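Pullulanase (Klebsiella oxytoca, PDB 2YOC) hydrolyses alpha-1,6-glucosidic linkages in pullulan and branched alpha-glucans and is an exported enzyme, a substrate of a type 2 secretion system. Local coordinates at residues N240-I252 against A263-Y276. Residues are numbered along the deposited sequence; the frame is centred on the assembly and turned at random.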
ATOM      1  N   ASN B 240     -10.105  43.722  41.542  1.00 79.51           N
ATOM      2  CA  ASN B 240      -9.356  44.793  40.904  1.00 78.76           C
ATOM      3  C   ASN B 240      -8.173  44.143  40.192  1.00 81.55           C
ATOM      4  O   ASN B 240      -7.053  44.097  40.717  1.00 82.60           O
ATOM      5  CB  ASN B 240      -8.899  45.840  41.929  1.00 76.44           C
ATOM      6  CG  ASN B 240      -8.105  46.992  41.364  1.00 93.83           C
ATOM      7  OD1 ASN B 240      -8.007  47.215  40.132  1.00 90.55           O
ATOM      8  ND2 ASN B 240      -7.537  47.761  42.276  1.00 81.76           N
ATOM      9  N   VAL B 241      -8.449  43.628  38.996  1.00 75.15           N
ATOM     10  CA  VAL B 241      -7.491  42.926  38.146  1.00 74.25           C
ATOM     11  C   VAL B 241      -6.164  43.655  38.053  1.00 77.84           C
ATOM     12  O   VAL B 241      -5.126  43.057  38.304  1.00 76.06           O
ATOM     13  CB  VAL B 241      -8.088  42.594  36.742  1.00 77.58           C
ATOM     14  CG1 VAL B 241      -7.116  41.783  35.899  1.00 75.73           C
ATOM     15  CG2 VAL B 241      -9.421  41.849  36.865  1.00 77.44           C
ATOM     16  N   ASP B 242      -6.217  44.947  37.739  1.00 78.44           N
ATOM     17  CA  ASP B 242      -5.051  45.809  37.569  1.00 80.24           C
ATOM     18  C   ASP B 242      -4.078  45.816  38.746  1.00 84.21           C
ATOM     19  O   ASP B 242      -2.903  45.507  38.547  1.00 84.20           O
ATOM     20  CB  ASP B 242      -5.471  47.223  37.168  1.00 83.65           C
ATOM     21  CG  ASP B 242      -4.433  47.933  36.324  1.00103.55           C
ATOM     22  OD1 ASP B 242      -3.547  48.592  36.905  1.00113.63           O
ATOM     23  OD2 ASP B 242      -4.515  47.838  35.080  1.00106.16           O
ATOM     24  N   GLU B 243      -4.566  46.113  39.959  1.00 80.60           N
ATOM     25  CA  GLU B 243      -3.741  46.145  41.164  1.00 81.47           C
ATOM     26  C   GLU B 243      -3.280  44.761  41.580  1.00 83.23           C
ATOM     27  O   GLU B 243      -2.309  44.650  42.326  1.00 83.66           O
ATOM     28  CB  GLU B 243      -4.484  46.814  42.335  1.00 84.63           C
ATOM     29  CG  GLU B 243      -3.582  47.573  43.311  1.00 99.75           C
ATOM     30  CD  GLU B 243      -3.408  49.060  43.054  1.00121.72           C
ATOM     31  OE1 GLU B 243      -4.437  49.774  43.025  1.00111.76           O
ATOM     32  OE2 GLU B 243      -2.250  49.519  42.910  1.00119.96           O
ATOM     33  N   LEU B 244      -3.988  43.713  41.146  1.00 77.80           N
ATOM     34  CA  LEU B 244      -3.632  42.332  41.495  1.00 76.59           C
ATOM     35  C   LEU B 244      -2.342  41.922  40.764  1.00 78.23           C
ATOM     36  O   LEU B 244      -1.449  41.288  41.353  1.00 79.79           O
ATOM     37  CB  LEU B 244      -4.795  41.381  41.152  1.00 75.54           C
ATOM     38  CG  LEU B 244      -5.733  40.860  42.276  1.00 80.03           C
ATOM     39  CD1 LEU B 244      -5.553  41.587  43.589  1.00 81.14           C
ATOM     40  CD2 LEU B 244      -7.187  40.922  41.843  1.00 81.35           C
ATOM     41  N   LEU B 245      -2.230  42.372  39.505  1.00 69.91           N
ATOM     42  CA  LEU B 245      -1.094  42.137  38.627  1.00 67.87           C
ATOM     43  C   LEU B 245       0.097  43.051  38.956  1.00 75.05           C
ATOM     44  O   LEU B 245       1.138  42.984  38.300  1.00 75.19           O
ATOM     45  CB  LEU B 245      -1.522  42.276  37.165  1.00 65.85           C
ATOM     46  CG  LEU B 245      -2.602  41.309  36.713  1.00 67.73           C
ATOM     47  CD1 LEU B 245      -3.338  41.847  35.514  1.00 67.01           C
ATOM     48  CD2 LEU B 245      -2.032  39.910  36.463  1.00 65.75           C
ATOM     49  N   GLN B 246      -0.030  43.854  40.013  1.00 72.45           N
ATOM     50  CA  GLN B 246       1.045  44.725  40.448  1.00 72.99           C
ATOM     51  C   GLN B 246       2.056  43.977  41.270  1.00 76.88           C
ATOM     52  O   GLN B 246       3.179  44.447  41.421  1.00 76.98           O
ATOM     53  CB  GLN B 246       0.488  45.920  41.250  1.00 75.90           C
ATOM     54  CG  GLN B 246      -0.085  47.052  40.380  1.00 89.16           C
ATOM     55  CD  GLN B 246       0.993  47.740  39.579  1.00 99.44           C
ATOM     56  OE1 GLN B 246       1.879  48.406  40.128  1.00 88.79           O
ATOM     57  NE2 GLN B 246       0.971  47.536  38.271  1.00 93.25           N
ATOM     58  N   GLY B 247       1.659  42.838  41.818  1.00 74.98           N
ATOM     59  CA  GLY B 247       2.538  42.069  42.688  1.00 76.64           C
ATOM     60  C   GLY B 247       2.358  40.579  42.614  1.00 81.67           C
ATOM     61  O   GLY B 247       2.155  40.035  41.529  1.00 83.60           O
ATOM     62  N   GLU B 248       2.489  39.906  43.757  1.00 77.01           N
ATOM     63  CA  GLU B 248       2.347  38.458  43.813  1.00 75.61           C
ATOM     64  C   GLU B 248       0.879  38.030  43.968  1.00 78.74           C
ATOM     65  O   GLU B 248       0.069  38.766  44.539  1.00 79.48           O
ATOM     66  CB  GLU B 248       3.208  37.858  44.944  1.00 77.23           C
ATOM     67  CG  GLU B 248       3.251  36.340  44.895  1.00 80.64           C
ATOM     68  CD  GLU B 248       4.296  35.669  45.754  1.00 87.73           C
ATOM     69  OE1 GLU B 248       5.495  35.734  45.393  1.00 62.84           O
ATOM     70  OE2 GLU B 248       3.903  34.995  46.735  1.00 78.37           O
ATOM     71  N   THR B 249       0.547  36.867  43.399  1.00 72.56           N
ATOM     72  CA  THR B 249      -0.723  36.168  43.530  1.00 72.45           C
ATOM     73  C   THR B 249      -0.366  34.696  43.744  1.00 78.08           C
ATOM     74  O   THR B 249       0.595  34.188  43.154  1.00 78.98           O
ATOM     75  CB  THR B 249      -1.656  36.318  42.322  1.00 76.40           C
ATOM     76  OG1 THR B 249      -1.005  35.818  41.158  1.00 74.79           O
ATOM     77  CG2 THR B 249      -2.161  37.729  42.134  1.00 75.51           C
ATOM     78  N   VAL B 250      -1.121  34.020  44.594  1.00 74.11           N
ATOM     79  CA  VAL B 250      -0.875  32.617  44.899  1.00 73.80           C
ATOM     80  C   VAL B 250      -2.237  31.922  44.985  1.00 78.93           C
ATOM     81  O   VAL B 250      -3.138  32.430  45.677  1.00 80.53           O
ATOM     82  CB  VAL B 250      -0.048  32.472  46.212  1.00 77.76           C
ATOM     83  CG1 VAL B 250      -0.150  31.074  46.793  1.00 76.82           C
ATOM     84  CG2 VAL B 250       1.410  32.852  46.000  1.00 77.62           C
ATOM     85  N   ALA B 251      -2.389  30.774  44.281  1.00 71.99           N
ATOM     86  CA  ALA B 251      -3.626  30.012  44.345  1.00 70.56           C
ATOM     87  C   ALA B 251      -3.583  29.049  45.534  1.00 75.47           C
ATOM     88  O   ALA B 251      -2.627  28.274  45.681  1.00 75.18           O
ATOM     89  CB  ALA B 251      -3.840  29.264  43.059  1.00 70.01           C
ATOM     90  N   ILE B 252      -4.576  29.165  46.432  1.00 72.58           N
ATOM     91  CA  ILE B 252      -4.622  28.332  47.629  1.00 72.63           C
ATOM     92  C   ILE B 252      -5.854  27.440  47.713  1.00 79.53           C
ATOM     93  O   ILE B 252      -6.994  27.911  47.556  1.00 79.37           O
ATOM     94  CB  ILE B 252      -4.283  29.082  48.958  1.00 75.40           C
ATOM     95  CG1 ILE B 252      -2.914  29.772  48.842  1.00 75.32           C
ATOM     96  CG2 ILE B 252      -4.286  28.099  50.136  1.00 75.91           C
ATOM     97  CD1 ILE B 252      -2.367  30.478  50.052  1.00 87.21           C
ATOM     98  N   ALA B 263      -0.664  25.287  47.793  1.00 73.55           N
ATOM     99  CA  ALA B 263      -0.348  26.695  47.573  1.00 74.10           C
ATOM    100  C   ALA B 263       0.637  26.725  46.391  1.00 78.78           C
ATOM    101  O   ALA B 263       1.699  26.097  46.455  1.00 79.92           O
ATOM    102  CB  ALA B 263       0.280  27.301  48.824  1.00 76.06           C
ATOM    103  N   THR B 264       0.250  27.385  45.289  1.00 73.75           N
ATOM    104  CA  THR B 264       1.056  27.448  44.059  1.00 71.94           C
ATOM    105  C   THR B 264       1.100  28.871  43.483  1.00 74.68           C
ATOM    106  O   THR B 264       0.178  29.662  43.717  1.00 74.06           O
ATOM    107  CB  THR B 264       0.532  26.404  43.027  1.00 74.81           C
ATOM    108  OG1 THR B 264       1.551  26.083  42.075  1.00 66.18           O
ATOM    109  CG2 THR B 264      -0.753  26.849  42.320  1.00 74.45           C
ATOM    110  N   GLN B 265       2.160  29.182  42.706  1.00 70.26           N
ATOM    111  CA  GLN B 265       2.310  30.476  42.038  1.00 69.43           C
ATOM    112  C   GLN B 265       1.390  30.516  40.811  1.00 75.58           C
ATOM    113  O   GLN B 265       0.930  29.464  40.342  1.00 75.36           O
ATOM    114  CB  GLN B 265       3.767  30.757  41.654  1.00 69.56           C
ATOM    115  CG  GLN B 265       4.696  30.979  42.838  1.00 68.36           C
ATOM    116  CD  GLN B 265       5.933  31.754  42.441  1.00 78.78           C
ATOM    117  OE1 GLN B 265       7.048  31.215  42.311  1.00 62.09           O
ATOM    118  NE2 GLN B 265       5.772  33.062  42.249  1.00 76.22           N
ATOM    119  N   VAL B 266       1.076  31.729  40.321  1.00 72.10           N
ATOM    120  CA  VAL B 266       0.145  31.894  39.200  1.00 70.30           C
ATOM    121  C   VAL B 266       0.836  32.414  37.937  1.00 73.60           C
ATOM    122  O   VAL B 266       1.582  33.398  37.984  1.00 75.84           O
ATOM    123  CB  VAL B 266      -1.069  32.787  39.612  1.00 73.87           C
ATOM    124  CG1 VAL B 266      -2.127  32.856  38.510  1.00 72.68           C
ATOM    125  CG2 VAL B 266      -1.690  32.329  40.927  1.00 73.92           C
ATOM    126  N   GLN B 267       0.556  31.760  36.815  1.00 68.09           N
ATOM    127  CA  GLN B 267       1.005  32.128  35.476  1.00 67.25           C
ATOM    128  C   GLN B 267      -0.058  33.100  34.929  1.00 70.83           C
ATOM    129  O   GLN B 267      -1.224  32.720  34.758  1.00 70.06           O
ATOM    130  CB  GLN B 267       1.165  30.866  34.606  1.00 67.80           C
ATOM    131  CG  GLN B 267       2.430  30.061  34.957  1.00 70.43           C
ATOM    132  CD  GLN B 267       2.714  28.914  34.008  1.00 80.21           C
ATOM    133  OE1 GLN B 267       2.815  29.068  32.782  1.00 72.20           O
ATOM    134  NE2 GLN B 267       2.947  27.754  34.576  1.00 69.91           N
ATOM    135  N   THR B 268       0.335  34.377  34.720  1.00 67.10           N
ATOM    136  CA  THR B 268      -0.579  35.471  34.344  1.00 66.02           C
ATOM    137  C   THR B 268      -0.577  35.968  32.896  1.00 67.44           C
ATOM    138  O   THR B 268      -1.300  36.934  32.612  1.00 68.56           O
ATOM    139  CB  THR B 268      -0.387  36.649  35.311  1.00 74.43           C
ATOM    140  OG1 THR B 268       0.975  37.069  35.265  1.00 69.51           O
ATOM    141  CG2 THR B 268      -0.775  36.305  36.752  1.00 76.64           C
ATOM    142  N   ALA B 269       0.187  35.331  31.972  1.00 59.12           N
ATOM    143  CA  ALA B 269       0.228  35.829  30.582  1.00 56.36           C
ATOM    144  C   ALA B 269      -1.145  35.966  29.888  1.00 55.60           C
ATOM    145  O   ALA B 269      -1.372  36.936  29.167  1.00 53.98           O
ATOM    146  CB  ALA B 269       1.183  35.007  29.735  1.00 56.24           C
ATOM    147  N   GLY B 270      -2.050  35.030  30.173  1.00 50.40           N
ATOM    148  CA  GLY B 270      -3.387  34.973  29.589  1.00 48.06           C
ATOM    149  C   GLY B 270      -4.195  36.190  29.939  1.00 50.04           C
ATOM    150  O   GLY B 270      -4.773  36.828  29.062  1.00 46.59           O
ATOM    151  N   VAL B 271      -4.226  36.521  31.237  1.00 49.23           N
ATOM    152  CA  VAL B 271      -4.952  37.696  31.693  1.00 49.13           C
ATOM    153  C   VAL B 271      -4.293  38.996  31.136  1.00 55.28           C
ATOM    154  O   VAL B 271      -5.020  39.875  30.659  1.00 54.77           O
ATOM    155  CB  VAL B 271      -5.240  37.687  33.204  1.00 50.34           C
ATOM    156  CG1 VAL B 271      -3.957  37.608  34.017  1.00 49.61           C
ATOM    157  CG2 VAL B 271      -6.095  38.879  33.602  1.00 50.59           C
ATOM    158  N   LEU B 272      -2.930  39.061  31.100  1.00 51.95           N
ATOM    159  CA  LEU B 272      -2.216  40.217  30.528  1.00 52.04           C
ATOM    160  C   LEU B 272      -2.652  40.463  29.101  1.00 58.70           C
ATOM    161  O   LEU B 272      -2.894  41.618  28.759  1.00 59.95           O
ATOM    162  CB  LEU B 272      -0.688  40.087  30.600  1.00 51.03           C
ATOM    163  CG  LEU B 272      -0.108  40.086  31.993  1.00 54.93           C
ATOM    164  CD1 LEU B 272       1.345  39.755  31.946  1.00 55.90           C
ATOM    165  CD2 LEU B 272      -0.320  41.407  32.669  1.00 54.51           C
ATOM    166  N   ASP B 273      -2.836  39.387  28.284  1.00 54.70           N
ATOM    167  CA  ASP B 273      -3.317  39.568  26.919  1.00 53.22           C
ATOM    168  C   ASP B 273      -4.772  40.034  26.929  1.00 57.62           C
ATOM    169  O   ASP B 273      -5.113  40.985  26.236  1.00 58.39           O
ATOM    170  CB  ASP B 273      -3.081  38.330  26.013  1.00 53.91           C
ATOM    171  CG  ASP B 273      -1.801  38.364  25.162  1.00 69.19           C
ATOM    172  OD1 ASP B 273      -1.039  39.354  25.268  1.00 70.52           O
ATOM    173  OD2 ASP B 273      -1.578  37.408  24.365  1.00 76.62           O
ATOM    174  N   ASP B 274      -5.599  39.439  27.781  1.00 55.18           N
ATOM    175  CA  ASP B 274      -7.029  39.757  27.878  1.00 55.87           C
ATOM    176  C   ASP B 274      -7.323  41.157  28.401  1.00 63.28           C
ATOM    177  O   ASP B 274      -8.322  41.748  27.993  1.00 64.91           O
ATOM    178  CB  ASP B 274      -7.727  38.693  28.747  1.00 57.69           C
ATOM    179  CG  ASP B 274      -9.226  38.838  28.910  1.00 66.49           C
ATOM    180  OD1 ASP B 274      -9.946  38.781  27.885  1.00 66.92           O
ATOM    181  OD2 ASP B 274      -9.688  38.906  30.062  1.00 70.78           O
ATOM    182  N   ALA B 275      -6.477  41.680  29.311  1.00 60.77           N
ATOM    183  CA  ALA B 275      -6.714  42.967  29.954  1.00 61.60           C
ATOM    184  C   ALA B 275      -6.093  44.149  29.247  1.00 65.29           C
ATOM    185  O   ALA B 275      -6.683  45.241  29.266  1.00 65.30           O
ATOM    186  CB  ALA B 275      -6.253  42.918  31.406  1.00 62.86           C
ATOM    187  N   TYR B 276      -4.906  43.946  28.641  1.00 60.84           N
ATOM    188  CA  TYR B 276      -4.145  45.038  28.037  1.00 61.55           C
ATOM    189  C   TYR B 276      -3.847  44.955  26.548  1.00 63.24           C
ATOM    190  O   TYR B 276      -3.733  45.995  25.904  1.00 62.57           O
ATOM    191  CB  TYR B 276      -2.809  45.216  28.780  1.00 64.32           C
ATOM    192  CG  TYR B 276      -2.929  45.307  30.283  1.00 68.41           C
ATOM    193  CD1 TYR B 276      -3.221  46.522  30.910  1.00 71.56           C
ATOM    194  CD2 TYR B 276      -2.735  44.186  31.086  1.00 69.07           C
ATOM    195  CE1 TYR B 276      -3.334  46.613  32.297  1.00 72.99           C
ATOM    196  CE2 TYR B 276      -2.839  44.265  32.474  1.00 71.09           C
ATOM    197  CZ  TYR B 276      -3.148  45.479  33.073  1.00 80.19           C
ATOM    198  OH  TYR B 276      -3.282  45.551  34.434  1.00 82.04           O
TER
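Ala263 and Ile252 form a non-hydrogen-bonded antiparallel pair, Ala263 CB lying 4.0 Å from Ile252 CG1. Thr264 and Ala251 form the next, hydrogen-bonded pair: Ala251 N donates to Thr264 O (2.9 Å) and Thr264 N to Ala251 O (3.0 Å), while Thr264 CG2 lies beside Ala251 CB. The hydroxyl of Thr264 is held by Ala163 O, in the stretch leading to neighbouring strand 167-169. The strand segments run antiparallel with a marked twist, 133° between their N-to-C directions, and separate beyond Gln265. Val266 packs across Thr249 at about a right angle, Val266 CB 3.4 Å from Thr249 OG1. Just before helix 269-280, Thr268 CG2 lies 3.8 Å from Leu245 CD2. In the first turn of the helix, the two methyls of Val271 divide the work: CG1 meets Leu245 CD2, and CG2, anti to the backbone N, reaches Val241 CG1. Leu272 CD2 makes a looser contact with Leu245 CD1. Leu245 CD1 also sits at the edge of the Tyr276 ring, 3.9 Å from Tyr276 CE2, and Tyr276 OH donates to Asp242 OD2 (2.7 Å), meeting it from above the carboxylate, 73° out of its plane. Asp242 OD1 pairs with Arg325. In this pullulanase N2 domain the contact thus combines backbone pairing within the hairpin with apolar packing of the flanking helices around Leu245, bordered by a tyrosine-carboxylate bond whose acceptor charge Arg325 probably stabilises.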